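Local coordinates for protein trehalose monomycolate transport factor A (Mycolicibacterium smegmatis MC2 155, PDB 6T84) that is required for MmpL3-dependent transport of trehalose monomycolate to the mycobacterial cell wall, and for growth and cell elongation, through its N-terminal domain, which interacts with MmpL3, at residues L10-F23 and V155-R167. Sequence-based numbering, arbitrary orientation. Where two conformers were deposited one is given.
Sequences LGRRRKSWAKSHGF and VTSNRAQWDEGLR. With SO4 (sulfate ion), chain B.
Trp162 reaches into a hole on helix 10-21 formed by Leu10, Arg13, Arg14 and Trp17. Its CB lies 4.0 Å from the centroid of the Trp17 six-membered ring, a CH-pi contact. With CG beside the backbone N (chi1 -53°), the indole runs on and Trp162 CE3 comes down on the face of Trp17, 3.7 Å from Trp17 CG, edge-to-face with planes at 70°. Farther out, Trp162 CZ3 lies near Arg13 O and Trp162 CZ2 meets Leu10 CD1 at 3.7 Å; Trp162 CH2, the tip, lies under Arg14 NE (3.4 Å). Arg14, bent at chi2 and chi3, stands its guanidinium nearly upright on this ring in a cation-pi contact, its NH2 salt-bridged to Asp66.

Trp17 is a knob in return, among Arg159, Trp162, Asp163 and Leu166, with Leu166 CD1 3.8 Å from Trp17 CZ2. Trp17 NE1 donates to Asp163 OD1 (2.7 Å) from above the carboxylate plane, His21 NE2 to the same oxygen on the syn side (2.8 Å). Arg159 NH2 donates to Ser20 OG (2.9 Å).

Segments 10-21 and 159-167 (the start of helix 159-175) cross at -45°. Both pack against the large antiparallel sheet, Trp17 on Val53 (strand 52-57) and Ile64 (strand 60-67), Leu166 on Val62 (strand 60-67) and Ile74 (strand 71-77).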
loop_
_atom_site.group_PDB
_atom_site.type_symbol
_atom_site.label_atom_id
_atom_site.label_comp_id
_atom_site.label_asym_id
_atom_site.label_seq_id
_atom_site.Cartn_x
_atom_site.Cartn_y
_atom_site.Cartn_z
ATOM N N LEU A 10 -6.653 -18.283 9.021
ATOM C CA LEU A 10 -6.293 -17.196 8.127
ATOM C C LEU A 10 -6.418 -17.615 6.676
ATOM O O LEU A 10 -6.962 -16.857 5.876
ATOM C CB LEU A 10 -4.890 -16.647 8.474
ATOM C CG LEU A 10 -4.318 -15.607 7.530
ATOM C CD1 LEU A 10 -5.257 -14.416 7.479
ATOM C CD2 LEU A 10 -2.913 -15.219 8.024
ATOM N N GLY A 11 -5.926 -18.800 6.318
ATOM C CA GLY A 11 -5.987 -19.253 4.928
ATOM C C GLY A 11 -7.414 -19.467 4.449
ATOM O O GLY A 11 -7.790 -19.036 3.356
ATOM N N ARG A 12 -8.224 -20.140 5.257
ATOM C CA ARG A 12 -9.609 -20.365 4.891
ATOM C C ARG A 12 -10.338 -19.042 4.718
ATOM O O ARG A 12 -11.111 -18.870 3.766
ATOM C CB ARG A 12 -10.291 -21.186 5.989
ATOM C CG ARG A 12 -11.780 -21.391 5.807
ATOM C CD ARG A 12 -12.348 -22.238 6.940
ATOM N NE ARG A 12 -11.833 -23.607 6.917
ATOM C CZ ARG A 12 -10.817 -24.048 7.654
ATOM N NH1 ARG A 12 -10.187 -23.232 8.487
ATOM N NH2 ARG A 12 -10.428 -25.310 7.555
ATOM N N ARG A 13 -10.115 -18.108 5.646
ATOM C CA ARG A 13 -10.810 -16.821 5.581
ATOM C C ARG A 13 -10.345 -16.010 4.373
ATOM O O ARG A 13 -11.167 -15.369 3.720
ATOM C CB ARG A 13 -10.599 -16.048 6.890
ATOM C CG ARG A 13 -11.356 -16.665 8.055
ATOM C CD ARG A 13 -11.191 -15.936 9.437
ATOM N NE ARG A 13 -9.842 -15.947 10.039
ATOM C CZ ARG A 13 -9.014 -14.881 10.060
ATOM N NH1 ARG A 13 -9.359 -13.698 9.483
ATOM N NH2 ARG A 13 -7.832 -14.998 10.668
ATOM N N ARG A 14 -9.047 -16.055 4.044
ATOM C CA ARG A 14 -8.562 -15.326 2.882
ATOM C C ARG A 14 -9.111 -15.939 1.589
ATOM O O ARG A 14 -9.472 -15.207 0.648
ATOM C CB ARG A 14 -7.025 -15.287 2.914
ATOM C CG ARG A 14 -6.390 -14.450 1.761
ATOM C CD ARG A 14 -6.582 -12.937 2.001
ATOM N NE ARG A 14 -6.037 -12.472 3.291
ATOM C CZ ARG A 14 -4.753 -12.167 3.557
ATOM N NH1 ARG A 14 -3.781 -12.383 2.656
ATOM N NH2 ARG A 14 -4.414 -11.729 4.774
ATOM N N LYS A 15 -9.197 -17.269 1.511
ATOM C CA LYS A 15 -9.818 -17.926 0.352
ATOM C C LYS A 15 -11.303 -17.568 0.215
ATOM O O LYS A 15 -11.786 -17.328 -0.905
ATOM C CB LYS A 15 -9.613 -19.461 0.469
ATOM C CG LYS A 15 -9.622 -20.186 -0.867
ATOM C CD LYS A 15 -9.379 -21.689 -0.679
ATOM C CE LYS A 15 -8.035 -22.001 -0.026
ATOM N NZ LYS A 15 -7.670 -23.456 -0.135
ATOM N N SER A 16 -12.049 -17.538 1.332
ATOM C CA SER A 16 -13.453 -17.137 1.276
ATOM C C SER A 16 -13.596 -15.708 0.769
ATOM O O SER A 16 -14.495 -15.405 -0.031
ATOM C CB SER A 16 -14.102 -17.272 2.668
ATOM O OG SER A 16 -15.468 -16.804 2.693
ATOM N N TRP A 17 -12.756 -14.799 1.264
ATOM C CA TRP A 17 -12.823 -13.406 0.848
ATOM C C TRP A 17 -12.471 -13.265 -0.627
ATOM O O TRP A 17 -13.140 -12.515 -1.345
ATOM C CB TRP A 17 -11.867 -12.633 1.736
ATOM C CG TRP A 17 -11.728 -11.205 1.424
ATOM C CD1 TRP A 17 -12.605 -10.194 1.756
ATOM C CD2 TRP A 17 -10.646 -10.576 0.735
ATOM N NE1 TRP A 17 -12.121 -8.994 1.327
ATOM C CE2 TRP A 17 -10.917 -9.189 0.714
ATOM C CE3 TRP A 17 -9.453 -11.049 0.144
ATOM C CZ2 TRP A 17 -10.064 -8.263 0.126
ATOM C CZ3 TRP A 17 -8.603 -10.141 -0.436
ATOM C CH2 TRP A 17 -8.915 -8.750 -0.445
ATOM N N ALA A 18 -11.459 -13.994 -1.093
ATOM C CA ALA A 18 -11.133 -13.990 -2.516
ATOM C C ALA A 18 -12.339 -14.430 -3.335
ATOM O O ALA A 18 -12.694 -13.813 -4.352
ATOM C CB ALA A 18 -9.963 -14.940 -2.783
ATOM N N LYS A 19 -13.013 -15.494 -2.899
ATOM C CA LYS A 19 -14.199 -15.964 -3.628
ATOM C C LYS A 19 -15.294 -14.886 -3.658
ATOM O O LYS A 19 -15.910 -14.660 -4.694
ATOM C CB LYS A 19 -14.732 -17.258 -2.990
ATOM C CG LYS A 19 -16.008 -17.781 -3.623
ATOM C CD LYS A 19 -16.522 -18.961 -2.775
ATOM C CE LYS A 19 -17.705 -19.657 -3.463
ATOM N NZ LYS A 19 -18.202 -20.822 -2.669
ATOM N N SER A 20 -15.545 -14.197 -2.543
ATOM C CA SER A 20 -16.560 -13.140 -2.565
ATOM C C SER A 20 -16.256 -12.112 -3.644
ATOM O O SER A 20 -17.162 -11.624 -4.306
ATOM C CB SER A 20 -16.593 -12.425 -1.218
ATOM O OG SER A 20 -17.140 -13.232 -0.168
ATOM N N HIS A 21 -14.991 -11.760 -3.803
ATOM C CA HIS A 21 -14.553 -10.717 -4.735
ATOM C C HIS A 21 -14.352 -11.242 -6.158
ATOM O O HIS A 21 -14.002 -10.444 -7.032
ATOM C CB HIS A 21 -13.273 -10.110 -4.202
ATOM C CG HIS A 21 -13.528 -9.119 -3.115
ATOM N ND1 HIS A 21 -13.832 -7.794 -3.383
ATOM C CD2 HIS A 21 -13.575 -9.251 -1.770
ATOM C CE1 HIS A 21 -14.072 -7.159 -2.246
ATOM N NE2 HIS A 21 -13.889 -8.006 -1.247
ATOM N N GLY A 22 -14.502 -12.552 -6.398
ATOM C CA GLY A 22 -14.187 -13.102 -7.723
ATOM C C GLY A 22 -12.707 -13.038 -8.034
ATOM O O GLY A 22 -12.319 -13.026 -9.230
ATOM N N PHE A 23 -11.861 -13.089 -7.011
ATOM C CA PHE A 23 -10.416 -13.028 -7.195
ATOM C C PHE A 23 -9.829 -14.438 -7.090
ATOM O O PHE A 23 -10.414 -15.293 -6.432
ATOM C CB PHE A 23 -9.796 -12.156 -6.082
ATOM C CG PHE A 23 -10.183 -10.696 -6.109
ATOM C CD1 PHE A 23 -10.778 -10.094 -7.230
ATOM C CD2 PHE A 23 -9.872 -9.899 -5.004
ATOM C CE1 PHE A 23 -11.077 -8.722 -7.206
ATOM C CE2 PHE A 23 -10.134 -8.494 -4.997
ATOM C CZ PHE A 23 -10.772 -7.933 -6.088
ATOM N N VAL A 155 -0.801 -8.259 10.008
ATOM C CA VAL A 155 -1.226 -9.563 9.488
ATOM C C VAL A 155 -2.412 -10.089 10.247
ATOM O O VAL A 155 -3.125 -10.965 9.758
ATOM C CB VAL A 155 -0.080 -10.596 9.493
ATOM C CG1 VAL A 155 -0.550 -11.931 8.942
ATOM C CG2 VAL A 155 1.021 -10.140 8.646
ATOM N N THR A 156 -2.626 -9.621 11.446
ATOM C CA THR A 156 -3.798 -9.991 12.225
ATOM C C THR A 156 -5.067 -9.299 11.737
ATOM O O THR A 156 -6.126 -9.493 12.340
ATOM C CB THR A 156 -3.531 -9.647 13.697
ATOM O OG1 THR A 156 -2.950 -8.332 13.764
ATOM C CG2 THR A 156 -2.559 -10.626 14.318
ATOM N N SER A 157 -4.989 -8.507 10.669
ATOM C CA SER A 157 -6.194 -7.878 10.172
ATOM C C SER A 157 -7.175 -8.959 9.723
ATOM O O SER A 157 -6.791 -10.062 9.356
ATOM C CB SER A 157 -5.843 -6.972 8.984
ATOM O OG SER A 157 -5.049 -5.878 9.409
ATOM N N ASN A 158 -8.457 -8.611 9.706
ATOM C CA ASN A 158 -9.534 -9.543 9.406
ATOM C C ASN A 158 -10.226 -9.134 8.128
ATOM O O ASN A 158 -9.840 -8.130 7.525
ATOM C CB ASN A 158 -10.506 -9.632 10.583
ATOM C CG ASN A 158 -11.208 -8.298 10.912
ATOM O OD1 ASN A 158 -11.382 -7.426 10.065
ATOM N ND2 ASN A 158 -11.599 -8.140 12.170
ATOM N N ARG A 159 -11.272 -9.899 7.711
ATOM C CA ARG A 159 -11.846 -9.630 6.389
ATOM C C ARG A 159 -12.468 -8.262 6.258
ATOM O O ARG A 159 -12.379 -7.661 5.186
ATOM C CB ARG A 159 -12.782 -10.725 5.833
ATOM C CG ARG A 159 -14.153 -10.760 6.354
ATOM C CD ARG A 159 -14.960 -11.828 5.623
ATOM N NE ARG A 159 -15.374 -11.450 4.267
ATOM C CZ ARG A 159 -15.774 -12.321 3.320
ATOM N NH1 ARG A 159 -15.779 -13.663 3.530
ATOM N NH2 ARG A 159 -16.129 -11.867 2.141
ATOM N N ALA A 160 -13.064 -7.742 7.326
ATOM C CA ALA A 160 -13.569 -6.376 7.261
ATOM C C ALA A 160 -12.414 -5.398 7.047
ATOM O O ALA A 160 -12.553 -4.448 6.284
ATOM C CB ALA A 160 -14.354 -6.025 8.549
ATOM N N GLN A 161 -11.262 -5.648 7.670
ATOM C CA GLN A 161 -10.106 -4.786 7.453
ATOM C C GLN A 161 -9.528 -4.957 6.046
ATOM O O GLN A 161 -9.025 -3.979 5.475
ATOM C CB GLN A 161 -9.042 -5.040 8.506
ATOM C CG GLN A 161 -9.497 -4.328 9.801
ATOM C CD GLN A 161 -8.786 -4.812 11.035
ATOM O OE1 GLN A 161 -8.535 -6.002 11.188
ATOM N NE2 GLN A 161 -8.475 -3.887 11.944
ATOM N N TRP A 162 -9.601 -6.166 5.465
ATOM C CA TRP A 162 -9.164 -6.318 4.072
ATOM C C TRP A 162 -10.067 -5.526 3.151
ATOM O O TRP A 162 -9.573 -4.827 2.254
ATOM C CB TRP A 162 -9.135 -7.800 3.644
ATOM C CG TRP A 162 -8.326 -8.681 4.564
ATOM C CD1 TRP A 162 -7.292 -8.299 5.380
ATOM C CD2 TRP A 162 -8.540 -10.083 4.798
ATOM N NE1 TRP A 162 -6.847 -9.391 6.103
ATOM C CE2 TRP A 162 -7.608 -10.491 5.780
ATOM C CE3 TRP A 162 -9.450 -11.029 4.280
ATOM C CZ2 TRP A 162 -7.564 -11.813 6.281
ATOM C CZ3 TRP A 162 -9.378 -12.341 4.736
ATOM C CH2 TRP A 162 -8.441 -12.726 5.730
ATOM N N ASP A 163 -11.389 -5.572 3.375
ATOM C CA ASP A 163 -12.292 -4.751 2.563
ATOM C C ASP A 163 -12.014 -3.256 2.762
ATOM O O ASP A 163 -11.993 -2.496 1.790
ATOM C CB ASP A 163 -13.733 -5.063 2.930
ATOM C CG ASP A 163 -14.272 -6.280 2.218
ATOM O OD1 ASP A 163 -13.638 -6.729 1.229
ATOM O OD2 ASP A 163 -15.355 -6.758 2.614
ATOM N N GLU A 164 -11.793 -2.803 4.010
ATOM C CA GLU A 164 -11.493 -1.402 4.177
ATOM C C GLU A 164 -10.152 -1.057 3.537
ATOM O O GLU A 164 -9.963 0.036 3.012
ATOM C CB GLU A 164 -11.473 -1.090 5.675
ATOM C CG GLU A 164 -11.260 0.405 6.019
ATOM C CD GLU A 164 -12.229 1.398 5.335
ATOM O OE1 GLU A 164 -13.374 1.041 4.966
ATOM O OE2 GLU A 164 -11.828 2.571 5.177
ATOM N N GLY A 165 -9.220 -2.014 3.502
ATOM C CA GLY A 165 -7.935 -1.764 2.860
ATOM C C GLY A 165 -8.064 -1.573 1.364
ATOM O O GLY A 165 -7.353 -0.744 0.771
ATOM N N LEU A 166 -8.947 -2.358 0.722
ATOM C CA LEU A 166 -9.208 -2.114 -0.701
ATOM C C LEU A 166 -9.712 -0.704 -0.906
ATOM O O LEU A 166 -9.267 -0.024 -1.825
ATOM C CB LEU A 166 -10.217 -3.095 -1.314
ATOM C CG LEU A 166 -9.874 -4.577 -1.377
ATOM C CD1 LEU A 166 -11.063 -5.275 -1.994
ATOM C CD2 LEU A 166 -8.587 -4.799 -2.180
ATOM N N ARG A 167 -10.645 -0.246 -0.064
ATOM C CA ARG A 167 -11.140 1.120 -0.227
ATOM C C ARG A 167 -10.043 2.140 0.044
ATOM O O ARG A 167 -9.970 3.180 -0.631
ATOM C CB ARG A 167 -12.344 1.361 0.690
ATOM C CG ARG A 167 -12.980 2.728 0.527
ATOM C CD ARG A 167 -13.461 2.931 -0.896
ATOM N NE ARG A 167 -14.511 1.976 -1.244
ATOM C CZ ARG A 167 -15.015 1.828 -2.464
ATOM N NH1 ARG A 167 -14.568 2.570 -3.465
ATOM N NH2 ARG A 167 -15.970 0.936 -2.681
HETATM S S SO4 B . -6.497 -22.567 7.658
HETATM O O1 SO4 B . -7.355 -21.398 7.708
HETATM O O2 SO4 B . -5.677 -22.679 6.439
HETATM O O3 SO4 B . -5.637 -22.640 8.849
HETATM O O4 SO4 B . -7.427 -23.679 7.834
HETATM O O HOH W 1 -6.985 -12.380 10.564
HETATM O O HOH W 2 -13.317 -14.333 5.311
#